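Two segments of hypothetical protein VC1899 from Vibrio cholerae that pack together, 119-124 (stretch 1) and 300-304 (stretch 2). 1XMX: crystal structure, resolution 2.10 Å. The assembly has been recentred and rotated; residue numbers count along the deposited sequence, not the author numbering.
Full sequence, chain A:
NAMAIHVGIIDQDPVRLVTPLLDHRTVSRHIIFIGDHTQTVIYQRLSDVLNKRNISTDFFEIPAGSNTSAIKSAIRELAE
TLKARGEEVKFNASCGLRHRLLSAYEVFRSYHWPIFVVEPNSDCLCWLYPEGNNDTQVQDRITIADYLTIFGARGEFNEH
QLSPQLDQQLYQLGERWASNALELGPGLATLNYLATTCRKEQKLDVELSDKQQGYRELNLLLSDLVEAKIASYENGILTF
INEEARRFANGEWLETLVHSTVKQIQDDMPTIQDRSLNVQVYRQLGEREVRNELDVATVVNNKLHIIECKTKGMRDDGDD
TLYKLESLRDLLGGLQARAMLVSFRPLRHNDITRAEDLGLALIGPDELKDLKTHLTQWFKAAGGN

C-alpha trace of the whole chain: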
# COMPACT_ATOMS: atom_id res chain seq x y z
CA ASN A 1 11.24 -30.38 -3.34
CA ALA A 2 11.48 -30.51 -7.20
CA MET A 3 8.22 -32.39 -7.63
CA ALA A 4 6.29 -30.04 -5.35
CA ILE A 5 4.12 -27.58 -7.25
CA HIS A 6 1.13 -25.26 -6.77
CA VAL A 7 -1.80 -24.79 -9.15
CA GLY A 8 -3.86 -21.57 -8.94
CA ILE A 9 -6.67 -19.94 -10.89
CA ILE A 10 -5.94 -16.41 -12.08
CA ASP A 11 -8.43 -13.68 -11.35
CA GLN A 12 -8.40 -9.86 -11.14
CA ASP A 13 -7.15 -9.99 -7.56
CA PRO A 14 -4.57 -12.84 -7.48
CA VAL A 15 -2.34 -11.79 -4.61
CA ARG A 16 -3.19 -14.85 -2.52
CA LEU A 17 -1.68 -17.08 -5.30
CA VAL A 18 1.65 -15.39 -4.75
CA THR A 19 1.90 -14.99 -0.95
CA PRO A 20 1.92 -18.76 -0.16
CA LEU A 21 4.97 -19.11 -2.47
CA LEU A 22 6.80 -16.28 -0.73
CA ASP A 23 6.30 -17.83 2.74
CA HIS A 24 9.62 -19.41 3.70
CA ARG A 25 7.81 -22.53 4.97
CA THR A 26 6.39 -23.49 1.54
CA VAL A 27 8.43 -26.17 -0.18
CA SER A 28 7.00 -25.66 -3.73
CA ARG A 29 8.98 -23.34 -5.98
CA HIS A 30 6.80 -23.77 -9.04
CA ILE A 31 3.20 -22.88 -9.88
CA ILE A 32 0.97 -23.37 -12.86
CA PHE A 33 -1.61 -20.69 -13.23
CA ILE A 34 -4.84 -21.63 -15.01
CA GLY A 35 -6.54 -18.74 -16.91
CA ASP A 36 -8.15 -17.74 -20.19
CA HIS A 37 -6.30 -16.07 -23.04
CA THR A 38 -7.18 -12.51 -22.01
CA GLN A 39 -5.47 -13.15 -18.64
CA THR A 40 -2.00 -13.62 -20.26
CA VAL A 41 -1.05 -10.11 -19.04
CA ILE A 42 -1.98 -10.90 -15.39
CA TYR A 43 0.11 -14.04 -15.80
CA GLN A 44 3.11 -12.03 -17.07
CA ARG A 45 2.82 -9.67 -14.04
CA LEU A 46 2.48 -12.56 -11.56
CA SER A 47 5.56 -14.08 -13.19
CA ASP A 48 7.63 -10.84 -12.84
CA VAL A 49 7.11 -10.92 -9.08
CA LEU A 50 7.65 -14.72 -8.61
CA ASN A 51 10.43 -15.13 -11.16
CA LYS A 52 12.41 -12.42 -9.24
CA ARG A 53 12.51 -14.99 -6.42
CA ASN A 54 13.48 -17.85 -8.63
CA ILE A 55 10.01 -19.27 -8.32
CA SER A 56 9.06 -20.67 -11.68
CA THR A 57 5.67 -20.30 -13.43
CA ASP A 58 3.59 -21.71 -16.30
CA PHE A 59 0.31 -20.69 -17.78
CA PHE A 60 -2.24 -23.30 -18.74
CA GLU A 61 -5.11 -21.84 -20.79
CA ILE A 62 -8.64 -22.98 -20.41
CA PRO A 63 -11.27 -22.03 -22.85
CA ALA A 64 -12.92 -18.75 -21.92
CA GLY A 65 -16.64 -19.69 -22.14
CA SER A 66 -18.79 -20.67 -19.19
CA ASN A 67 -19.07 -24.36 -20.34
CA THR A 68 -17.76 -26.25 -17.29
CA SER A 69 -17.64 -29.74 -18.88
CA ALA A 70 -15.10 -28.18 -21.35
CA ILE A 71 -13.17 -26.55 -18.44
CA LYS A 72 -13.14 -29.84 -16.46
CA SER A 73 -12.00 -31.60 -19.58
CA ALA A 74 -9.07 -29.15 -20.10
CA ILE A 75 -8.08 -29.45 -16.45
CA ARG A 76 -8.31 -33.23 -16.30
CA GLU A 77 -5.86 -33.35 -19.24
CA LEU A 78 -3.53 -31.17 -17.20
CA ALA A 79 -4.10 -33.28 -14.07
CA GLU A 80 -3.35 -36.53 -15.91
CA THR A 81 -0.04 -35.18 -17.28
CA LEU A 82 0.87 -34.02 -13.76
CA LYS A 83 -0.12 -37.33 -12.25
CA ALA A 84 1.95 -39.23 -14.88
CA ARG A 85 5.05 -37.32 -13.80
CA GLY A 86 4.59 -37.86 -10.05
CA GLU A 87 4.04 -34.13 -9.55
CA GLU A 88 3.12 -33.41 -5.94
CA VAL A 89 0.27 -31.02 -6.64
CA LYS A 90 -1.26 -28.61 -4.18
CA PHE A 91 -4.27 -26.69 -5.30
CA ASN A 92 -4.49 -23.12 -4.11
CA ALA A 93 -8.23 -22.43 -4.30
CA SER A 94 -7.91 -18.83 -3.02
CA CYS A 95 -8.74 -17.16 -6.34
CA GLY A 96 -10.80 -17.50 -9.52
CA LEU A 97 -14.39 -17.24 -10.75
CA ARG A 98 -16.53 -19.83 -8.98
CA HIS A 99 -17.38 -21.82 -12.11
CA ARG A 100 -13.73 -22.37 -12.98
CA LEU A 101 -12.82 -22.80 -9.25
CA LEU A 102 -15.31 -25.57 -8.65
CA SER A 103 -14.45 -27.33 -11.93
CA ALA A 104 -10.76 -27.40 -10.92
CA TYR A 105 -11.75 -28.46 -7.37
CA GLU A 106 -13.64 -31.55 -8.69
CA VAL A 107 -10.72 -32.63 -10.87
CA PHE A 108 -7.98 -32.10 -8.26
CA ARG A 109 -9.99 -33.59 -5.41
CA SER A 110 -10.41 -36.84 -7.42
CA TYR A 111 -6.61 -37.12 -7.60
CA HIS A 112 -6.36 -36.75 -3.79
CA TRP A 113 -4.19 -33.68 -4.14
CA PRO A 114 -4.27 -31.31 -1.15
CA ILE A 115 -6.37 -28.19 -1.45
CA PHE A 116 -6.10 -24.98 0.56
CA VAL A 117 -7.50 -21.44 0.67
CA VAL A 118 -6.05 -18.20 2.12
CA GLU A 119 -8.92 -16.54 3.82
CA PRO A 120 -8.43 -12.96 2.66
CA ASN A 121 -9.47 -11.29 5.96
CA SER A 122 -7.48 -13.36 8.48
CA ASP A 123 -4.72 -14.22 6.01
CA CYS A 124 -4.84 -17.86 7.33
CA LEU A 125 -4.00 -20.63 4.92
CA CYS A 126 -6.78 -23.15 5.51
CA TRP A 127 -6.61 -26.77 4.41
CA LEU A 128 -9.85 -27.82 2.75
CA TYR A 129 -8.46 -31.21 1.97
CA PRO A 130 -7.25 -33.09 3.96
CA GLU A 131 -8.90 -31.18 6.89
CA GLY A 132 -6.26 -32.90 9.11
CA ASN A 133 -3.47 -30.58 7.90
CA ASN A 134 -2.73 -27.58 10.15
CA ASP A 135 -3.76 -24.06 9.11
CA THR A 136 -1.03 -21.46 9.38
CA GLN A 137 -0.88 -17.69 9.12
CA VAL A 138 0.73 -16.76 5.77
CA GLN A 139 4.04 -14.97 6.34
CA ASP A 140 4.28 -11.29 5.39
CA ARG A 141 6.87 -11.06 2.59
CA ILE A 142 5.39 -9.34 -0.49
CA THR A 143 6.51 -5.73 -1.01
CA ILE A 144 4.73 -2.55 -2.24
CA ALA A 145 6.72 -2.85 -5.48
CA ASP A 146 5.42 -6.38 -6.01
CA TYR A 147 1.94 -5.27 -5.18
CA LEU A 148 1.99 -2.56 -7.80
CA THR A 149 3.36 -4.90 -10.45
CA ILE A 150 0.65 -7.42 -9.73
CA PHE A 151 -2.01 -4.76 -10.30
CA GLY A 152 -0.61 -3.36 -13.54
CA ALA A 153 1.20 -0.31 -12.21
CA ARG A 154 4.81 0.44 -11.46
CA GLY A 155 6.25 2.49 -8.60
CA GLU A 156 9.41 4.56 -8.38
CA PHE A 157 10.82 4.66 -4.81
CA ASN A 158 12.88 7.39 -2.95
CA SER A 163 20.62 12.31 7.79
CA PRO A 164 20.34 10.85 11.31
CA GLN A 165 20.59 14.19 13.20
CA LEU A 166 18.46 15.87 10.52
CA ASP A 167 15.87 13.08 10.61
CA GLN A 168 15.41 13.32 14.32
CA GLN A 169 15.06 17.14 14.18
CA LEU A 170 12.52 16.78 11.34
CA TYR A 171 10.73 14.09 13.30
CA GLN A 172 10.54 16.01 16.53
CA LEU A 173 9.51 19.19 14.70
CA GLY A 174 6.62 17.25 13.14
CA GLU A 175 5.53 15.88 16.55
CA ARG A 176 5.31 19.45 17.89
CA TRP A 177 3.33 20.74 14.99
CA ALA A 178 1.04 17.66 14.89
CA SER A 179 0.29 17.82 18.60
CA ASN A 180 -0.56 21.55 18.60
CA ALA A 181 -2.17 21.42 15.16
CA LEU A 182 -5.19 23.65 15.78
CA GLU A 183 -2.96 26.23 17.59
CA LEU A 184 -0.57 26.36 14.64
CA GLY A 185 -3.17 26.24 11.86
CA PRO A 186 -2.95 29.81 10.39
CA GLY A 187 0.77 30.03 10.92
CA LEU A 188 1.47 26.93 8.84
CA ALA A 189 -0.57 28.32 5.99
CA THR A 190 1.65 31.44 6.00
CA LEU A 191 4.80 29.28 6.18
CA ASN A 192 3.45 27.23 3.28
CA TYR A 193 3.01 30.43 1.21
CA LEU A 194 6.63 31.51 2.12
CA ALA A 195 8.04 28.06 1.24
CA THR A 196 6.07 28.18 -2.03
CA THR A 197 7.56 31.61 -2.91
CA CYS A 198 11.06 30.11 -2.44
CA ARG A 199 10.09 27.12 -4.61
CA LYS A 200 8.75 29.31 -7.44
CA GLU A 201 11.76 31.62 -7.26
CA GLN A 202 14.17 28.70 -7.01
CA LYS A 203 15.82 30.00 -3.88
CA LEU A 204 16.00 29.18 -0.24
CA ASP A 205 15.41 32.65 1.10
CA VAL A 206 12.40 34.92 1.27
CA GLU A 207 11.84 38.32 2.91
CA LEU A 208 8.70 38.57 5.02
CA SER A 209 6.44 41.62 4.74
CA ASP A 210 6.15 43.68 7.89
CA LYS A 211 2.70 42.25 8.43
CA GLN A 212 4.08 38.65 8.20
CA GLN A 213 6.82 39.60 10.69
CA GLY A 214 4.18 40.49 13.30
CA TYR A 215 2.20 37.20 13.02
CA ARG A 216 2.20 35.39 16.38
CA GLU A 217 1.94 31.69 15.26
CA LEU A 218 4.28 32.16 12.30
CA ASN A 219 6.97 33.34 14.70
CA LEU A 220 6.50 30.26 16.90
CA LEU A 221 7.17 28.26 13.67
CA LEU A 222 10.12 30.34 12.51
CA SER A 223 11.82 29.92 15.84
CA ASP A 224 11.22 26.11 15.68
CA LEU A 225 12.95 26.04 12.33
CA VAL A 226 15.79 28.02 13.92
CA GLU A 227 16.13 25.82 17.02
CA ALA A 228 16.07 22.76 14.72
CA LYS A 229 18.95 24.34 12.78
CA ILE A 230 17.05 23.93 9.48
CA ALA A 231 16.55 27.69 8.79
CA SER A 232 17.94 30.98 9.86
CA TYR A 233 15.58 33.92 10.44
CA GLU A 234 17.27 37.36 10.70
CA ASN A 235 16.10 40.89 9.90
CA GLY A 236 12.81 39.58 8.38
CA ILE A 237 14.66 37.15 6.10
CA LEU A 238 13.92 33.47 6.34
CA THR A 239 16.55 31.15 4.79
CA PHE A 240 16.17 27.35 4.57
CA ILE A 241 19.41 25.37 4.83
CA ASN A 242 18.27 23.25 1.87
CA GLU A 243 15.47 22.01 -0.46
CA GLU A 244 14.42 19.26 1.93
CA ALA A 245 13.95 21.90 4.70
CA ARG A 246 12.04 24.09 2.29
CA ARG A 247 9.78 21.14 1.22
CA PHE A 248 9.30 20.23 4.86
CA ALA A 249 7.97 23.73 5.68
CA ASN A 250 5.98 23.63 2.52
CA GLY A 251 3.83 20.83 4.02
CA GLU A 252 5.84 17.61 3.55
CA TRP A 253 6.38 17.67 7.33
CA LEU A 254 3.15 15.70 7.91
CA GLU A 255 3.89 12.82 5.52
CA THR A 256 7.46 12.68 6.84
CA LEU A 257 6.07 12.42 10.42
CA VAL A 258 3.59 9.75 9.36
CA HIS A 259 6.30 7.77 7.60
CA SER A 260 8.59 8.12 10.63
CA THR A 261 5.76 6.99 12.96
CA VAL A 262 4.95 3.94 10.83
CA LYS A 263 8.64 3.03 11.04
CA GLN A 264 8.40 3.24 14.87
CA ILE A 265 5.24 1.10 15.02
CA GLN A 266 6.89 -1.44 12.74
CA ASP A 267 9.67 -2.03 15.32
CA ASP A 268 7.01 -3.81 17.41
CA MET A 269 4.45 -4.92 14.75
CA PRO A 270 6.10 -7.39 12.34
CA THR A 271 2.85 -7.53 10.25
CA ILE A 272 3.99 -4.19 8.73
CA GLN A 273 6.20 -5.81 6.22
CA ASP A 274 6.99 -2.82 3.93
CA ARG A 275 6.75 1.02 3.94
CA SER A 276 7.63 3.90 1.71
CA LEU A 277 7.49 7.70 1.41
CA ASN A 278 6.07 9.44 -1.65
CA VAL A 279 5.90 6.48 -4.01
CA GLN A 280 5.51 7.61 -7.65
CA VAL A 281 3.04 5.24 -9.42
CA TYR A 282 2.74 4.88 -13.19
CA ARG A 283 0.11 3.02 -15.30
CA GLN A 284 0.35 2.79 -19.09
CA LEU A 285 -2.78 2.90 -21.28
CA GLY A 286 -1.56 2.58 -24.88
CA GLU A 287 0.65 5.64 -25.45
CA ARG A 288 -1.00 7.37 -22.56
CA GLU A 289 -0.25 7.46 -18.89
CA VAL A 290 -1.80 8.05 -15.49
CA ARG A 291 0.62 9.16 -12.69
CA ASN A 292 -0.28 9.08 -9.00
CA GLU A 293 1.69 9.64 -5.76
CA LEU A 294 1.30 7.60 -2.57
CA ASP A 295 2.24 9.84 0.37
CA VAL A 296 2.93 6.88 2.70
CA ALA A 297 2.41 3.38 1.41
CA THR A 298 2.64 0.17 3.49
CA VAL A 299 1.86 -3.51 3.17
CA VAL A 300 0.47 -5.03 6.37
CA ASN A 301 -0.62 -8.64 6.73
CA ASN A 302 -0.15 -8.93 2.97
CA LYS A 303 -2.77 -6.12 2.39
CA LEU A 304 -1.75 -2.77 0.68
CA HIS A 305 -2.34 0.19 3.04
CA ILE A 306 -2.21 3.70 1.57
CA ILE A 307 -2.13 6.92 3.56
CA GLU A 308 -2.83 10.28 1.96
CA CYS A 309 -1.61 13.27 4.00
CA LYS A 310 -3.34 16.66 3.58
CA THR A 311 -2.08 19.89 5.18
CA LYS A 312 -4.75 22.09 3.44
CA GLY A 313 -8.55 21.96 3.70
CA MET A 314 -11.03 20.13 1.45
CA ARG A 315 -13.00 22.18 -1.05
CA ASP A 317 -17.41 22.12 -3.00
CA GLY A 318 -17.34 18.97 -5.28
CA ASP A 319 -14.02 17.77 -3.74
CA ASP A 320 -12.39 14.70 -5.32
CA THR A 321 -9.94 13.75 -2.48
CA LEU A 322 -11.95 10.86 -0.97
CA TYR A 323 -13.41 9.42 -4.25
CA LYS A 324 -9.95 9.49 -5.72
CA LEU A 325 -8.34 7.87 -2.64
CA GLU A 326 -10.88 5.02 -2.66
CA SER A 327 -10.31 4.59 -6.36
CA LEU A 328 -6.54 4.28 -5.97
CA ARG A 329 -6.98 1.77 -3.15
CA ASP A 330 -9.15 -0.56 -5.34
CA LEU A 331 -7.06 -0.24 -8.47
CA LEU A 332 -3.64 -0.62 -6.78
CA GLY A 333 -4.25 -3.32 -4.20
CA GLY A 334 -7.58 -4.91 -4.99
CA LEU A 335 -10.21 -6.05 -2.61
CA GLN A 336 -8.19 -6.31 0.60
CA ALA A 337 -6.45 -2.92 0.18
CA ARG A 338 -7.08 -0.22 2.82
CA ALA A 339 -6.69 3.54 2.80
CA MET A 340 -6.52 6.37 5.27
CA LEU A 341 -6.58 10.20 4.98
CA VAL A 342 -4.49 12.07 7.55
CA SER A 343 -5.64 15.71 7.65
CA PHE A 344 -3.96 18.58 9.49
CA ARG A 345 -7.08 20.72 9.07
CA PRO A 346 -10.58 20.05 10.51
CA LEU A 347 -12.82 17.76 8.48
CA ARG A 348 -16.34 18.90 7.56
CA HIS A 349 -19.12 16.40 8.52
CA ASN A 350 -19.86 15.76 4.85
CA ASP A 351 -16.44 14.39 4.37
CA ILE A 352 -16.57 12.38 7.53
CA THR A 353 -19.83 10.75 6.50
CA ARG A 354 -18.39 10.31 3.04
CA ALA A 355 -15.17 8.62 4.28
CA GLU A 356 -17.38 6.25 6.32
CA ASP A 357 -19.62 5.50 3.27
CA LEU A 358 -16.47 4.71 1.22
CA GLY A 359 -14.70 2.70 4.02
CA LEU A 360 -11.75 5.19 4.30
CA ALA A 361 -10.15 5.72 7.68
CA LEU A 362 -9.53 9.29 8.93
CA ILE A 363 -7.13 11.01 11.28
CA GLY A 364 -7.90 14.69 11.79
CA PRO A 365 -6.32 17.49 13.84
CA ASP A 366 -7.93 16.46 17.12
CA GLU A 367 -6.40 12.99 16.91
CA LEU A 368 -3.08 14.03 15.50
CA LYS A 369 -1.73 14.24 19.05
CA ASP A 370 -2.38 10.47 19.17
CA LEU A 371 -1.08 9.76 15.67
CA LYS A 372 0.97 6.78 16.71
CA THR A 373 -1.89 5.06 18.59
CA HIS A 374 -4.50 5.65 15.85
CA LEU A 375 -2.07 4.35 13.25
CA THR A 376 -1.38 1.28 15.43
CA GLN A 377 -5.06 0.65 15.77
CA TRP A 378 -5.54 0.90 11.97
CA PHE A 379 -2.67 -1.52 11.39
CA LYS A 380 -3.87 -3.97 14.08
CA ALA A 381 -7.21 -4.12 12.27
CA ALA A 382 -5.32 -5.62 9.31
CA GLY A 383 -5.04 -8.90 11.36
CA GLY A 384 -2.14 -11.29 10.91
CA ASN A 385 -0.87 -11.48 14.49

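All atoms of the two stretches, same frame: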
# COMPACT_ATOMS: atom_id res chain seq x y z
N GLU A 119 -7.79 -17.34 3.52
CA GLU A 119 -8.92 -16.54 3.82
C GLU A 119 -8.42 -15.07 3.76
O GLU A 119 -7.41 -14.71 4.39
CB GLU A 119 -9.46 -16.97 5.19
CG GLU A 119 -10.87 -16.48 5.44
CD GLU A 119 -10.95 -15.04 5.93
OE1 GLU A 119 -10.31 -14.78 6.99
OE2 GLU A 119 -11.75 -14.22 5.35
N PRO A 120 -9.08 -14.23 2.95
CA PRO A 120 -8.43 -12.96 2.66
C PRO A 120 -8.44 -12.02 3.90
O PRO A 120 -7.55 -11.19 4.04
CB PRO A 120 -9.30 -12.38 1.50
CG PRO A 120 -10.72 -13.01 1.72
CD PRO A 120 -10.37 -14.41 2.24
N ASN A 121 -9.42 -12.15 4.78
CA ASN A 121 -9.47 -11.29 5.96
C ASN A 121 -8.43 -11.66 7.04
O ASN A 121 -7.65 -10.79 7.51
CB ASN A 121 -10.94 -11.17 6.44
CG ASN A 121 -11.88 -10.69 5.28
OD1 ASN A 121 -11.92 -9.50 4.93
ND2 ASN A 121 -12.55 -11.63 4.63
N SER A 122 -8.34 -12.95 7.37
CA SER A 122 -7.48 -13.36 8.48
C SER A 122 -6.06 -13.49 8.01
O SER A 122 -5.11 -13.29 8.80
CB SER A 122 -7.98 -14.67 9.07
OG SER A 122 -7.94 -15.66 8.06
N ASP A 123 -5.94 -13.76 6.71
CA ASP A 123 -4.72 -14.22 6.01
C ASP A 123 -4.28 -15.64 6.41
O ASP A 123 -3.14 -16.00 6.20
CB ASP A 123 -3.56 -13.16 6.08
CG ASP A 123 -2.61 -13.23 4.89
OD1 ASP A 123 -3.02 -13.42 3.67
OD2 ASP A 123 -1.42 -13.09 5.12
N CYS A 124 -5.18 -16.46 6.97
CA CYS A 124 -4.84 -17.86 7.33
C CYS A 124 -4.92 -18.74 6.11
O CYS A 124 -5.91 -18.67 5.38
CB CYS A 124 -5.79 -18.46 8.36
SG CYS A 124 -5.88 -17.56 9.91
N VAL A 300 0.66 -4.52 5.04
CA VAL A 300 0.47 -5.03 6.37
C VAL A 300 -0.39 -6.26 6.26
O VAL A 300 -1.46 -6.19 5.70
CB VAL A 300 -0.31 -4.03 7.25
CG1 VAL A 300 -0.38 -4.52 8.68
CG2 VAL A 300 0.33 -2.58 7.10
N ASN A 301 0.06 -7.38 6.84
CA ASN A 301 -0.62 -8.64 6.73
C ASN A 301 -0.98 -8.93 5.28
O ASN A 301 -2.12 -9.35 4.98
CB ASN A 301 -1.83 -8.75 7.66
CG ASN A 301 -2.30 -10.22 7.80
OD1 ASN A 301 -1.50 -11.12 7.73
ND2 ASN A 301 -3.58 -10.43 8.00
N ASN A 302 -0.01 -8.69 4.40
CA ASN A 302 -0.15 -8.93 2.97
C ASN A 302 -1.27 -8.11 2.28
O ASN A 302 -1.64 -8.45 1.16
CB ASN A 302 -0.34 -10.43 2.68
CG ASN A 302 0.90 -11.24 2.98
OD1 ASN A 302 2.02 -10.88 2.57
ND2 ASN A 302 0.72 -12.34 3.71
N LYS A 303 -1.80 -7.07 2.96
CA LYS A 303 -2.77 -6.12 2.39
C LYS A 303 -2.13 -4.70 2.18
O LYS A 303 -1.51 -4.14 3.11
CB LYS A 303 -3.94 -5.98 3.33
CG LYS A 303 -4.54 -7.24 3.76
CD LYS A 303 -5.62 -7.05 4.81
CE LYS A 303 -5.98 -8.42 5.33
NZ LYS A 303 -7.03 -8.32 6.30
N LEU A 304 -2.31 -4.13 0.98
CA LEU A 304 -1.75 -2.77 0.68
C LEU A 304 -2.50 -1.74 1.50
O LEU A 304 -3.74 -1.74 1.49
CB LEU A 304 -1.89 -2.43 -0.80
CG LEU A 304 -1.25 -1.10 -1.24
CD1 LEU A 304 0.32 -1.17 -1.22
CD2 LEU A 304 -1.79 -0.67 -2.59
O HOH W 1 -9.63 -7.97 4.24

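A loop and a type I' turn, whose touching residues are at least 178 positions apart, meet here almost entirely through polar atoms, and at one point two acceptors face each other: Asp123 OD2 lies 3.3 Å from Asn301 OD1, with no hydrogen bond possible between a carboxylate and a carbonyl oxygen. A donor sits close by. Asn302 ND2 donates to Asp123 OD2 at 2.7 Å, so the same carboxylate oxygen that lies near one asparagine is bonded by the next.

Both asparagines occupy the centre of a type I' turn from Val300 to Lys303. Its ends are clamped by paired backbone bonds, Val300 N to Lys303 O and Lys303 N to Val300 O, both 2.9 Å. Asn301 and Asn302 take the two central positions with positive phi, a conformation asparagine tolerates well, and both CA-to-CB bonds point toward the first stretch.

Two further bonds end on backbone carbonyls of the first stretch. Lys303 NZ donates to Asn121 O at 2.8 Å. Its CA-to-CB bond points sideways, but the extended chain, t from chi2 through chi4, brings the amine to the contact; on the way Lys303 CE passes 3.4 Å from Pro120 O. Asn301 ND2 adds a weak bond to Ser122 O at 3.3 Å. A water also links Lys303 NZ to the side chain of Asn121, donating to Asn121 OD1 at 2.8 Å and weakly accepting from Lys303 NZ at 3.3 Å.

Those carbonyls belong to a loop organized from within. Glu119 does not touch the second stretch; its OE1 accepts from Ser122 N and Ser122 OG, each at 2.7 Å, while its OE2 accepts from Asn121 ND2 at 2.8 Å. The rule to read is economical: only 226 Å² is buried, and an internally braced loop and turn meet through a few directed bonds.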